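Long-range contacts in hydrogenase-specific maturation endopeptidase (PDB 5IJA), which probably acts as an endopeptidase that matures [NiFe] hydrogenase: residues I40-G49 with G96-L107; K21-Y31 with V136-A147. All blocks are in the same frame, centred on the assembly; numbering follows the deposited sequence.

Contact 1. Residues I40-G49 with G96-L107; sequences IFRLANHYNG and GLKLLMALDERL
The ring of Tyr-47 is packed on both faces and at its rim. CD1 of Leu-107 lies over one face, 4.0 Å from the ring centroid and 17° off the normal, a CH-pi contact; the opposite face carries the backbone N of Gly-49, over the ring centre. At the edge, near the ring plane, OD2 of Asp-104 comes within 3.4 Å of CD2 and CE2 of Tyr-47. With CG anti to the backbone N (chi1 -177°), the ring reaches helix 105-109, while its hydroxyl hydrogen-bonds to the backbone O of Glu-50, just after Gly-49 on its own side.

The guanidinium of Arg-106 stands at 80° to this ring and has CA of Gly-49 over one face, 3.4 Å from NH1. A bend at chi3 turns the group back onto Asp-104, which it grips side-on through syn lone pairs: NE to OD1 at 3.0 Å and NH2 to OD2 at 2.9 Å, both nearly straight. OD1 also accepts from the backbone N of Arg-106, so the N-cap and the salt bridge share one carboxylate. Water 1 joins NH2 of Arg-106 to the carbonyl O of Tyr-47.

CD1 of Leu-100 packs against CB of Leu-43, and CD2 of Leu-43 meets CD1 of Leu-97 at 3.9 Å. CA of Gly-96 lies 3.6 Å from CG2 of Ile-40 and beside CZ of Phe-41. Leu-43 and Tyr-47 also rest on strand 3-8; the loop thus lies between the sheet and helices 88-103 and 105-109, consistent with the alpha/beta/alpha architecture of the family.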
loop_
_atom_site.group_PDB
_atom_site.type_symbol
_atom_site.label_atom_id
_atom_site.label_comp_id
_atom_site.label_asym_id
_atom_site.label_seq_id
_atom_site.Cartn_x
_atom_site.Cartn_y
_atom_site.Cartn_z
ATOM N N ILE A 40 9.916 5.153 3.442
ATOM C CA ILE A 40 9.399 5.860 2.276
ATOM C C ILE A 40 10.520 6.531 1.456
ATOM O O ILE A 40 10.356 6.785 0.268
ATOM C CB ILE A 40 8.334 6.898 2.707
ATOM C CG1 ILE A 40 7.576 7.422 1.493
ATOM C CG2 ILE A 40 8.962 8.017 3.503
ATOM C CD1 ILE A 40 6.917 6.317 0.700
ATOM N N PHE A 41 11.675 6.781 2.061
ATOM C CA PHE A 41 12.736 7.490 1.342
ATOM C C PHE A 41 13.391 6.636 0.247
ATOM O O PHE A 41 14.173 7.141 -0.570
ATOM C CB PHE A 41 13.778 8.017 2.335
ATOM C CG PHE A 41 13.282 9.187 3.143
ATOM C CD1 PHE A 41 12.731 10.288 2.506
ATOM C CD2 PHE A 41 13.314 9.166 4.524
ATOM C CE1 PHE A 41 12.256 11.365 3.233
ATOM C CE2 PHE A 41 12.837 10.232 5.261
ATOM C CZ PHE A 41 12.307 11.335 4.621
ATOM N N ARG A 42 13.053 5.346 0.212
ATOM C CA ARG A 42 13.403 4.502 -0.928
ATOM C C ARG A 42 12.836 5.048 -2.232
ATOM O O ARG A 42 13.340 4.784 -3.317
ATOM C CB ARG A 42 12.901 3.071 -0.727
ATOM C CG ARG A 42 13.547 2.337 0.448
ATOM C CD ARG A 42 13.246 0.846 0.386
ATOM N NE ARG A 42 14.013 0.095 1.380
ATOM C CZ ARG A 42 13.841 -1.200 1.638
ATOM N NH1 ARG A 42 12.919 -1.894 0.975
ATOM N NH2 ARG A 42 14.586 -1.803 2.560
ATOM N N LEU A 43 11.760 5.811 -2.116
ATOM C CA LEU A 43 11.118 6.362 -3.279
ATOM C C LEU A 43 11.976 7.428 -3.968
ATOM O O LEU A 43 11.829 7.669 -5.165
ATOM C CB LEU A 43 9.766 6.945 -2.868
ATOM C CG LEU A 43 8.889 7.586 -3.944
ATOM C CD1 LEU A 43 8.513 6.631 -5.058
ATOM C CD2 LEU A 43 7.660 8.104 -3.249
ATOM N N ALA A 44 12.828 8.103 -3.203
ATOM C CA ALA A 44 13.665 9.152 -3.783
ATOM C C ALA A 44 14.447 8.636 -4.992
ATOM O O ALA A 44 14.485 9.275 -6.052
ATOM C CB ALA A 44 14.616 9.712 -2.730
ATOM N N ASN A 45 15.025 7.451 -4.844
ATOM C CA ASN A 45 15.828 6.859 -5.905
ATOM C C ASN A 45 15.016 6.216 -7.028
ATOM O O ASN A 45 15.559 5.886 -8.086
ATOM C CB ASN A 45 16.779 5.816 -5.312
ATOM C CG ASN A 45 17.842 6.437 -4.438
ATOM O OD1 ASN A 45 18.401 7.478 -4.779
ATOM N ND2 ASN A 45 18.128 5.806 -3.302
ATOM N N HIS A 46 13.718 6.039 -6.812
ATOM C CA HIS A 46 12.932 5.217 -7.721
ATOM C C HIS A 46 11.921 5.994 -8.575
ATOM O O HIS A 46 11.646 5.629 -9.719
ATOM C CB HIS A 46 12.195 4.144 -6.916
ATOM C CG HIS A 46 11.497 3.126 -7.767
ATOM N ND1 HIS A 46 12.123 1.992 -8.238
ATOM C CD2 HIS A 46 10.230 3.079 -8.240
ATOM C CE1 HIS A 46 11.270 1.285 -8.957
ATOM N NE2 HIS A 46 10.116 1.926 -8.981
ATOM N N TYR A 47 11.344 7.045 -8.006
ATOM C CA TYR A 47 10.266 7.768 -8.678
ATOM C C TYR A 47 10.716 8.325 -10.024
ATOM O O TYR A 47 11.815 8.869 -10.136
ATOM C CB TYR A 47 9.759 8.909 -7.796
ATOM C CG TYR A 47 8.583 9.640 -8.418
ATOM C CD1 TYR A 47 7.375 8.991 -8.632
ATOM C CD2 TYR A 47 8.679 10.981 -8.767
ATOM C CE1 TYR A 47 6.299 9.645 -9.208
ATOM C CE2 TYR A 47 7.608 11.648 -9.345
ATOM C CZ TYR A 47 6.422 10.979 -9.553
ATOM O OH TYR A 47 5.351 11.634 -10.119
ATOM N N ASN A 48 9.868 8.185 -11.037
ATOM C CA ASN A 48 10.196 8.627 -12.392
ATOM C C ASN A 48 9.050 9.393 -13.045
ATOM O O ASN A 48 8.790 9.252 -14.245
ATOM C CB ASN A 48 10.583 7.419 -13.255
ATOM C CG ASN A 48 11.229 7.819 -14.582
ATOM O OD1 ASN A 48 11.993 8.783 -14.655
ATOM N ND2 ASN A 48 10.911 7.079 -15.637
ATOM N N GLY A 49 8.343 10.192 -12.251
ATOM C CA GLY A 49 7.308 11.065 -12.796
ATOM C C GLY A 49 5.948 10.418 -13.010
ATOM O O GLY A 49 5.071 10.999 -13.667
ATOM N N GLY A 96 7.618 11.692 5.219
ATOM C CA GLY A 96 8.621 11.544 4.181
ATOM C C GLY A 96 7.996 11.705 2.809
ATOM O O GLY A 96 8.598 12.293 1.912
ATOM N N LEU A 97 6.784 11.188 2.633
ATOM C CA LEU A 97 6.117 11.374 1.348
ATOM C C LEU A 97 5.854 12.855 1.118
ATOM O O LEU A 97 6.014 13.335 -0.000
ATOM C CB LEU A 97 4.809 10.587 1.271
ATOM C CG LEU A 97 4.087 10.657 -0.081
ATOM C CD1 LEU A 97 4.955 10.043 -1.201
ATOM C CD2 LEU A 97 2.743 9.946 0.032
ATOM N N LYS A 98 5.452 13.571 2.173
ATOM C CA LYS A 98 5.205 15.016 2.079
ATOM C C LYS A 98 6.458 15.778 1.649
ATOM O O LYS A 98 6.377 16.677 0.823
ATOM C CB LYS A 98 4.722 15.601 3.413
ATOM C CG LYS A 98 3.356 15.136 3.882
ATOM C CD LYS A 98 2.272 15.465 2.882
ATOM C CE LYS A 98 1.019 14.656 3.182
ATOM N NZ LYS A 98 1.301 13.184 3.174
ATOM N N LEU A 99 7.598 15.421 2.230
ATOM C CA LEU A 99 8.869 16.061 1.885
ATOM C C LEU A 99 9.212 15.807 0.421
ATOM O O LEU A 99 9.604 16.734 -0.299
ATOM C CB LEU A 99 10.002 15.563 2.789
ATOM C CG LEU A 99 11.420 16.076 2.494
ATOM C CD1 LEU A 99 11.448 17.579 2.540
ATOM C CD2 LEU A 99 12.403 15.491 3.493
ATOM N N LEU A 100 9.071 14.554 -0.020
ATOM C CA LEU A 100 9.377 14.226 -1.408
ATOM C C LEU A 100 8.447 14.958 -2.370
ATOM O O LEU A 100 8.856 15.333 -3.453
ATOM C CB LEU A 100 9.294 12.728 -1.648
ATOM C CG LEU A 100 10.373 11.973 -0.884
ATOM C CD1 LEU A 100 10.140 10.464 -1.013
ATOM C CD2 LEU A 100 11.731 12.349 -1.434
ATOM N N MET A 101 7.193 15.146 -1.981
ATOM C CA MET A 101 6.280 15.953 -2.785
ATOM C C MET A 101 6.671 17.425 -2.848
ATOM O O MET A 101 6.508 18.057 -3.885
ATOM C CB MET A 101 4.853 15.835 -2.247
ATOM C CG MET A 101 4.231 14.477 -2.485
ATOM S SD MET A 101 2.586 14.361 -1.755
ATOM C CE MET A 101 1.925 13.017 -2.716
ATOM N N ALA A 102 7.183 17.966 -1.749
ATOM C CA ALA A 102 7.650 19.354 -1.734
ATOM C C ALA A 102 8.821 19.554 -2.686
ATOM O O ALA A 102 9.093 20.679 -3.126
ATOM C CB ALA A 102 8.048 19.765 -0.352
ATOM N N LEU A 103 9.509 18.455 -2.992
ATOM C CA LEU A 103 10.714 18.475 -3.821
ATOM C C LEU A 103 10.486 18.073 -5.271
ATOM O O LEU A 103 11.382 18.234 -6.115
ATOM C CB LEU A 103 11.770 17.562 -3.204
ATOM C CG LEU A 103 12.347 18.055 -1.875
ATOM C CD1 LEU A 103 13.293 17.037 -1.301
ATOM C CD2 LEU A 103 13.048 19.399 -2.055
ATOM N N ASP A 104 9.299 17.555 -5.573
ATOM C CA ASP A 104 8.991 17.115 -6.927
ATOM C C ASP A 104 7.516 17.385 -7.219
ATOM O O ASP A 104 6.636 16.695 -6.706
ATOM C CB ASP A 104 9.347 15.625 -7.085
ATOM C CG ASP A 104 9.300 15.139 -8.537
ATOM O OD1 ASP A 104 8.593 15.743 -9.373
ATOM O OD2 ASP A 104 9.958 14.115 -8.842
ATOM N N GLU A 105 7.247 18.413 -8.021
ATOM C CA GLU A 105 5.870 18.804 -8.336
ATOM C C GLU A 105 5.067 17.691 -8.982
ATOM O O GLU A 105 3.843 17.664 -8.860
ATOM C CB GLU A 105 5.851 20.028 -9.262
ATOM C CG GLU A 105 5.748 21.376 -8.543
ATOM C CD GLU A 105 4.438 21.555 -7.777
ATOM O OE1 GLU A 105 3.399 21.005 -8.209
ATOM O OE2 GLU A 105 4.447 22.255 -6.741
ATOM N N ARG A 106 5.731 16.773 -9.677
ATOM C CA ARG A 106 4.998 15.697 -10.328
ATOM C C ARG A 106 4.431 14.757 -9.289
ATOM O O ARG A 106 3.314 14.255 -9.441
ATOM C CB ARG A 106 5.884 14.908 -11.302
ATOM C CG ARG A 106 6.555 15.763 -12.368
ATOM C CD ARG A 106 7.637 14.971 -13.075
ATOM N NE ARG A 106 8.664 14.538 -12.139
ATOM C CZ ARG A 106 9.666 13.735 -12.460
ATOM N NH1 ARG A 106 9.775 13.284 -13.711
ATOM N NH2 ARG A 106 10.553 13.385 -11.538
ATOM N N LEU A 107 5.224 14.512 -8.244
ATOM C CA LEU A 107 4.805 13.635 -7.159
ATOM C C LEU A 107 3.702 14.300 -6.372
ATOM O O LEU A 107 2.725 13.656 -5.968
ATOM C CB LEU A 107 5.970 13.296 -6.243
ATOM C CG LEU A 107 5.659 12.246 -5.170
ATOM C CD1 LEU A 107 5.259 10.945 -5.793
ATOM C CD2 LEU A 107 6.886 12.039 -4.286
HETATM O O HOH W 1 12.641 11.635 -11.178
#

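Contact 2. Residues K21-Y31 with V136-A147; sequences KAGRILAEKGY and VQKAVEIAEKLA
Val-140 sits at the centre of the apolar packing between helices 18-28 and 130-146, a neighbouring pair on one face of the mixed sheet in this alpha/beta fold. Its CG2 faces CB of Ala-22 at 4.0 Å, while CG1 meets CD2 of Leu-26 at 3.8 Å. The short helical segments cross at -50° with axes 9.3 Å apart, and the gap is filled by Val-140, Leu-26 and Ile-25, with Ala-22 and Ala-143 beside them. CD1 of Leu-26 reaches CB of Ala-143, and one turn before Val-140, CG1 of Val-136 takes CD1 of Ile-25 at 3.6 Å. Beneath the pair, Ala-22 and Leu-26 touch Ile-56 of strand 52-59.

Outward, CG of Glu-144 covers CD2 of Leu-26 before its carboxylate turns to the polar edge. The modelled pairing of Lys-29 NZ with Glu-144 OE2 is too close to be trusted. After the Schellman motif at Gly-30, CE1 of Tyr-31 packs on CB of Ala-147. The hydroxyl OH of Tyr-31 donates to the anti lone pair of Glu-144 OE1 at 2.5 Å. A phenylalanine here would probably leave Glu-144 OE1 and water 2 without their hydroxyl partner. Water 2 donates to Tyr-31 OH at 2.7 Å.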
loop_
_atom_site.group_PDB
_atom_site.type_symbol
_atom_site.label_atom_id
_atom_site.label_comp_id
_atom_site.label_asym_id
_atom_site.label_seq_id
_atom_site.Cartn_x
_atom_site.Cartn_y
_atom_site.Cartn_z
ATOM N N LYS A 21 3.339 -8.894 -0.195
ATOM C CA LYS A 21 3.020 -10.083 -0.968
ATOM C C LYS A 21 2.226 -9.704 -2.213
ATOM O O LYS A 21 2.474 -10.209 -3.305
ATOM C CB LYS A 21 2.238 -11.090 -0.117
ATOM C CG LYS A 21 3.099 -12.231 0.452
ATOM C CD LYS A 21 3.556 -11.968 1.885
ATOM C CE LYS A 21 4.313 -13.178 2.458
ATOM N NZ LYS A 21 4.603 -13.047 3.922
ATOM N N ALA A 22 1.265 -8.807 -2.040
ATOM C CA ALA A 22 0.533 -8.262 -3.182
ATOM C C ALA A 22 1.491 -7.584 -4.164
ATOM O O ALA A 22 1.413 -7.800 -5.375
ATOM C CB ALA A 22 -0.512 -7.302 -2.700
ATOM N N GLY A 23 2.424 -6.796 -3.637
ATOM C CA GLY A 23 3.442 -6.167 -4.469
ATOM C C GLY A 23 4.302 -7.142 -5.261
ATOM O O GLY A 23 4.540 -6.965 -6.458
ATOM N N ARG A 24 4.767 -8.189 -4.597
ATOM C CA ARG A 24 5.555 -9.207 -5.281
ATOM C C ARG A 24 4.757 -9.885 -6.395
ATOM O O ARG A 24 5.286 -10.124 -7.472
ATOM C CB ARG A 24 6.078 -10.241 -4.284
ATOM C CG ARG A 24 7.071 -9.650 -3.302
ATOM C CD ARG A 24 7.945 -10.707 -2.638
ATOM N NE ARG A 24 8.739 -10.110 -1.571
ATOM C CZ ARG A 24 8.482 -10.275 -0.277
ATOM N NH1 ARG A 24 7.462 -11.036 0.100
ATOM N NH2 ARG A 24 9.243 -9.685 0.636
ATOM N N ILE A 25 3.481 -10.166 -6.155
ATOM C CA ILE A 25 2.633 -10.732 -7.208
ATOM C C ILE A 25 2.535 -9.783 -8.394
ATOM O O ILE A 25 2.651 -10.195 -9.542
ATOM C CB ILE A 25 1.208 -11.044 -6.706
ATOM C CG1 ILE A 25 1.218 -12.156 -5.663
ATOM C CG2 ILE A 25 0.303 -11.463 -7.852
ATOM C CD1 ILE A 25 -0.139 -12.360 -4.993
ATOM N N LEU A 26 2.304 -8.506 -8.113
ATOM C CA LEU A 26 2.240 -7.516 -9.176
ATOM C C LEU A 26 3.590 -7.371 -9.900
ATOM O O LEU A 26 3.623 -7.202 -11.118
ATOM C CB LEU A 26 1.774 -6.176 -8.609
ATOM C CG LEU A 26 0.330 -6.195 -8.108
ATOM C CD1 LEU A 26 0.088 -5.062 -7.124
ATOM C CD2 LEU A 26 -0.648 -6.129 -9.275
ATOM N N ALA A 27 4.694 -7.452 -9.155
ATOM C CA ALA A 27 6.021 -7.327 -9.756
ATOM C C ALA A 27 6.275 -8.486 -10.733
ATOM O O ALA A 27 6.776 -8.275 -11.839
ATOM C CB ALA A 27 7.109 -7.280 -8.673
ATOM N N GLU A 28 5.900 -9.697 -10.325
ATOM C CA GLU A 28 6.029 -10.878 -11.185
ATOM C C GLU A 28 5.177 -10.727 -12.440
ATOM O O GLU A 28 5.502 -11.280 -13.492
ATOM C CB GLU A 28 5.634 -12.152 -10.429
ATOM C CG GLU A 28 5.694 -13.414 -11.284
ATOM C CD GLU A 28 5.119 -14.636 -10.586
ATOM O OE1 GLU A 28 4.786 -14.536 -9.386
ATOM O OE2 GLU A 28 5.005 -15.698 -11.241
ATOM N N LYS A 29 4.099 -9.951 -12.335
ATOM C CA LYS A 29 3.203 -9.726 -13.471
ATOM C C LYS A 29 3.660 -8.584 -14.363
ATOM O O LYS A 29 2.972 -8.235 -15.317
ATOM C CB LYS A 29 1.783 -9.433 -12.998
ATOM C CG LYS A 29 0.975 -10.640 -12.592
ATOM C CD LYS A 29 -0.452 -10.194 -12.259
ATOM C CE LYS A 29 -1.315 -11.368 -11.817
ATOM N NZ LYS A 29 -2.728 -10.951 -11.641
ATOM N N GLY A 30 4.801 -7.983 -14.025
ATOM C CA GLY A 30 5.417 -6.968 -14.867
ATOM C C GLY A 30 5.188 -5.517 -14.473
ATOM O O GLY A 30 5.708 -4.605 -15.119
ATOM N N TYR A 31 4.422 -5.290 -13.411
ATOM C CA TYR A 31 4.090 -3.926 -13.012
ATOM C C TYR A 31 5.259 -3.238 -12.352
ATOM O O TYR A 31 6.162 -3.890 -11.814
ATOM C CB TYR A 31 2.893 -3.920 -12.067
ATOM C CG TYR A 31 1.606 -4.329 -12.731
ATOM C CD1 TYR A 31 0.791 -3.389 -13.349
ATOM C CD2 TYR A 31 1.207 -5.659 -12.745
ATOM C CE1 TYR A 31 -0.387 -3.766 -13.960
ATOM C CE2 TYR A 31 0.033 -6.044 -13.349
ATOM C CZ TYR A 31 -0.761 -5.099 -13.956
ATOM O OH TYR A 31 -1.934 -5.496 -14.554
ATOM N N VAL A 136 -5.219 -10.571 -0.333
ATOM C CA VAL A 136 -4.125 -10.244 -1.256
ATOM C C VAL A 136 -4.575 -10.381 -2.706
ATOM O O VAL A 136 -4.250 -9.552 -3.563
ATOM C CB VAL A 136 -2.896 -11.143 -1.014
ATOM C CG1 VAL A 136 -1.868 -10.956 -2.128
ATOM C CG2 VAL A 136 -2.296 -10.857 0.349
ATOM N N GLN A 137 -5.346 -11.424 -2.974
ATOM C CA GLN A 137 -5.876 -11.645 -4.310
ATOM C C GLN A 137 -6.752 -10.487 -4.771
ATOM O O GLN A 137 -6.607 -9.996 -5.899
ATOM C CB GLN A 137 -6.648 -12.964 -4.344
ATOM C CG GLN A 137 -5.740 -14.172 -4.137
ATOM C CD GLN A 137 -4.682 -14.278 -5.224
ATOM O OE1 GLN A 137 -4.980 -14.130 -6.410
ATOM N NE2 GLN A 137 -3.436 -14.514 -4.823
ATOM N N LYS A 138 -7.637 -10.015 -3.902
ATOM C CA LYS A 138 -8.506 -8.919 -4.322
ATOM C C LYS A 138 -7.751 -7.589 -4.388
ATOM O O LYS A 138 -8.073 -6.745 -5.226
ATOM C CB LYS A 138 -9.727 -8.789 -3.417
ATOM C CG LYS A 138 -10.916 -8.212 -4.194
ATOM C CD LYS A 138 -12.267 -8.739 -3.725
ATOM C CE LYS A 138 -13.356 -8.369 -4.744
ATOM N NZ LYS A 138 -14.731 -8.273 -4.168
ATOM N N ALA A 139 -6.759 -7.398 -3.515
ATOM C CA ALA A 139 -5.915 -6.210 -3.608
ATOM C C ALA A 139 -5.186 -6.169 -4.947
ATOM O O ALA A 139 -5.073 -5.107 -5.575
ATOM C CB ALA A 139 -4.915 -6.166 -2.456
ATOM N N VAL A 140 -4.698 -7.325 -5.388
ATOM C CA VAL A 140 -4.004 -7.411 -6.671
ATOM C C VAL A 140 -4.941 -7.066 -7.832
ATOM O O VAL A 140 -4.546 -6.362 -8.771
ATOM C CB VAL A 140 -3.387 -8.809 -6.867
ATOM C CG1 VAL A 140 -2.872 -8.996 -8.314
ATOM C CG2 VAL A 140 -2.260 -8.999 -5.886
ATOM N N GLU A 141 -6.182 -7.534 -7.747
ATOM C CA GLU A 141 -7.192 -7.255 -8.776
ATOM C C GLU A 141 -7.509 -5.771 -8.900
ATOM O O GLU A 141 -7.611 -5.240 -10.008
ATOM C CB GLU A 141 -8.484 -7.999 -8.480
ATOM C CG GLU A 141 -8.419 -9.495 -8.663
ATOM C CD GLU A 141 -9.754 -10.139 -8.350
ATOM O OE1 GLU A 141 -10.791 -9.472 -8.581
ATOM O OE2 GLU A 141 -9.769 -11.289 -7.858
ATOM N N ILE A 142 -7.675 -5.110 -7.760
ATOM C CA ILE A 142 -7.913 -3.667 -7.746
ATOM C C ILE A 142 -6.733 -2.920 -8.354
ATOM O O ILE A 142 -6.909 -2.033 -9.180
ATOM C CB ILE A 142 -8.176 -3.161 -6.309
ATOM C CG1 ILE A 142 -9.416 -3.842 -5.732
ATOM C CG2 ILE A 142 -8.346 -1.646 -6.280
ATOM C CD1 ILE A 142 -9.723 -3.485 -4.281
ATOM N N ALA A 143 -5.519 -3.287 -7.962
ATOM C CA ALA A 143 -4.333 -2.597 -8.444
ATOM C C ALA A 143 -4.140 -2.749 -9.964
ATOM O O ALA A 143 -3.690 -1.818 -10.633
ATOM C CB ALA A 143 -3.100 -3.105 -7.711
ATOM N N GLU A 144 -4.454 -3.926 -10.507
ATOM C CA GLU A 144 -4.284 -4.147 -11.953
ATOM C C GLU A 144 -5.219 -3.246 -12.749
ATOM O O GLU A 144 -4.851 -2.727 -13.806
ATOM C CB GLU A 144 -4.517 -5.625 -12.315
ATOM C CG GLU A 144 -3.456 -6.573 -11.755
ATOM C CD GLU A 144 -3.271 -7.839 -12.590
ATOM O OE1 GLU A 144 -2.822 -7.739 -13.758
ATOM O OE2 GLU A 144 -3.568 -8.936 -12.072
ATOM N N LYS A 145 -6.428 -3.062 -12.235
ATOM C CA LYS A 145 -7.358 -2.105 -12.820
ATOM C C LYS A 145 -6.812 -0.674 -12.783
ATOM O O LYS A 145 -6.953 0.065 -13.755
ATOM C CB LYS A 145 -8.717 -2.183 -12.118
ATOM C CG LYS A 145 -9.312 -3.573 -12.185
ATOM C CD LYS A 145 -10.605 -3.745 -11.403
ATOM C CE LYS A 145 -11.202 -5.121 -11.727
ATOM N NZ LYS A 145 -12.127 -5.626 -10.679
ATOM N N LEU A 146 -6.177 -0.282 -11.679
ATOM C CA LEU A 146 -5.677 1.081 -11.563
ATOM C C LEU A 146 -4.460 1.316 -12.451
ATOM O O LEU A 146 -4.140 2.453 -12.803
ATOM C CB LEU A 146 -5.339 1.404 -10.098
ATOM C CG LEU A 146 -6.513 1.299 -9.123
ATOM C CD1 LEU A 146 -6.074 1.572 -7.688
ATOM C CD2 LEU A 146 -7.607 2.267 -9.536
ATOM N N ALA A 147 -3.782 0.234 -12.808
ATOM C CA ALA A 147 -2.551 0.325 -13.576
ATOM C C ALA A 147 -2.786 -0.109 -15.014
ATOM O O ALA A 147 -2.478 -1.242 -15.388
ATOM C CB ALA A 147 -1.468 -0.520 -12.938
HETATM O O HOH W 2 -3.354 -3.638 -15.806
#

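Overall arrangement
From the N terminus, the chain runs through strand 3-8 into helix 18-28, the first partner of contact 2, and then through strand 33-37 into the loop of contact 1. Strand 52-59, strand 69-73 and helix 76-80 follow before helices 88-103 and 105-109 close contact 1. Strand 111-118 then leads to helix 130-146, which closes the much longer loop of contact 2. Contact 1 is therefore nested inside contact 2. Their centres lie about 22 Å apart and they do not touch. Contact 2 joins two helices that rest on strands 52-59 and 111-118, whereas contact 1 joins a connecting loop resting on strands 3-8 and 33-37 to helices from the later half of the chain.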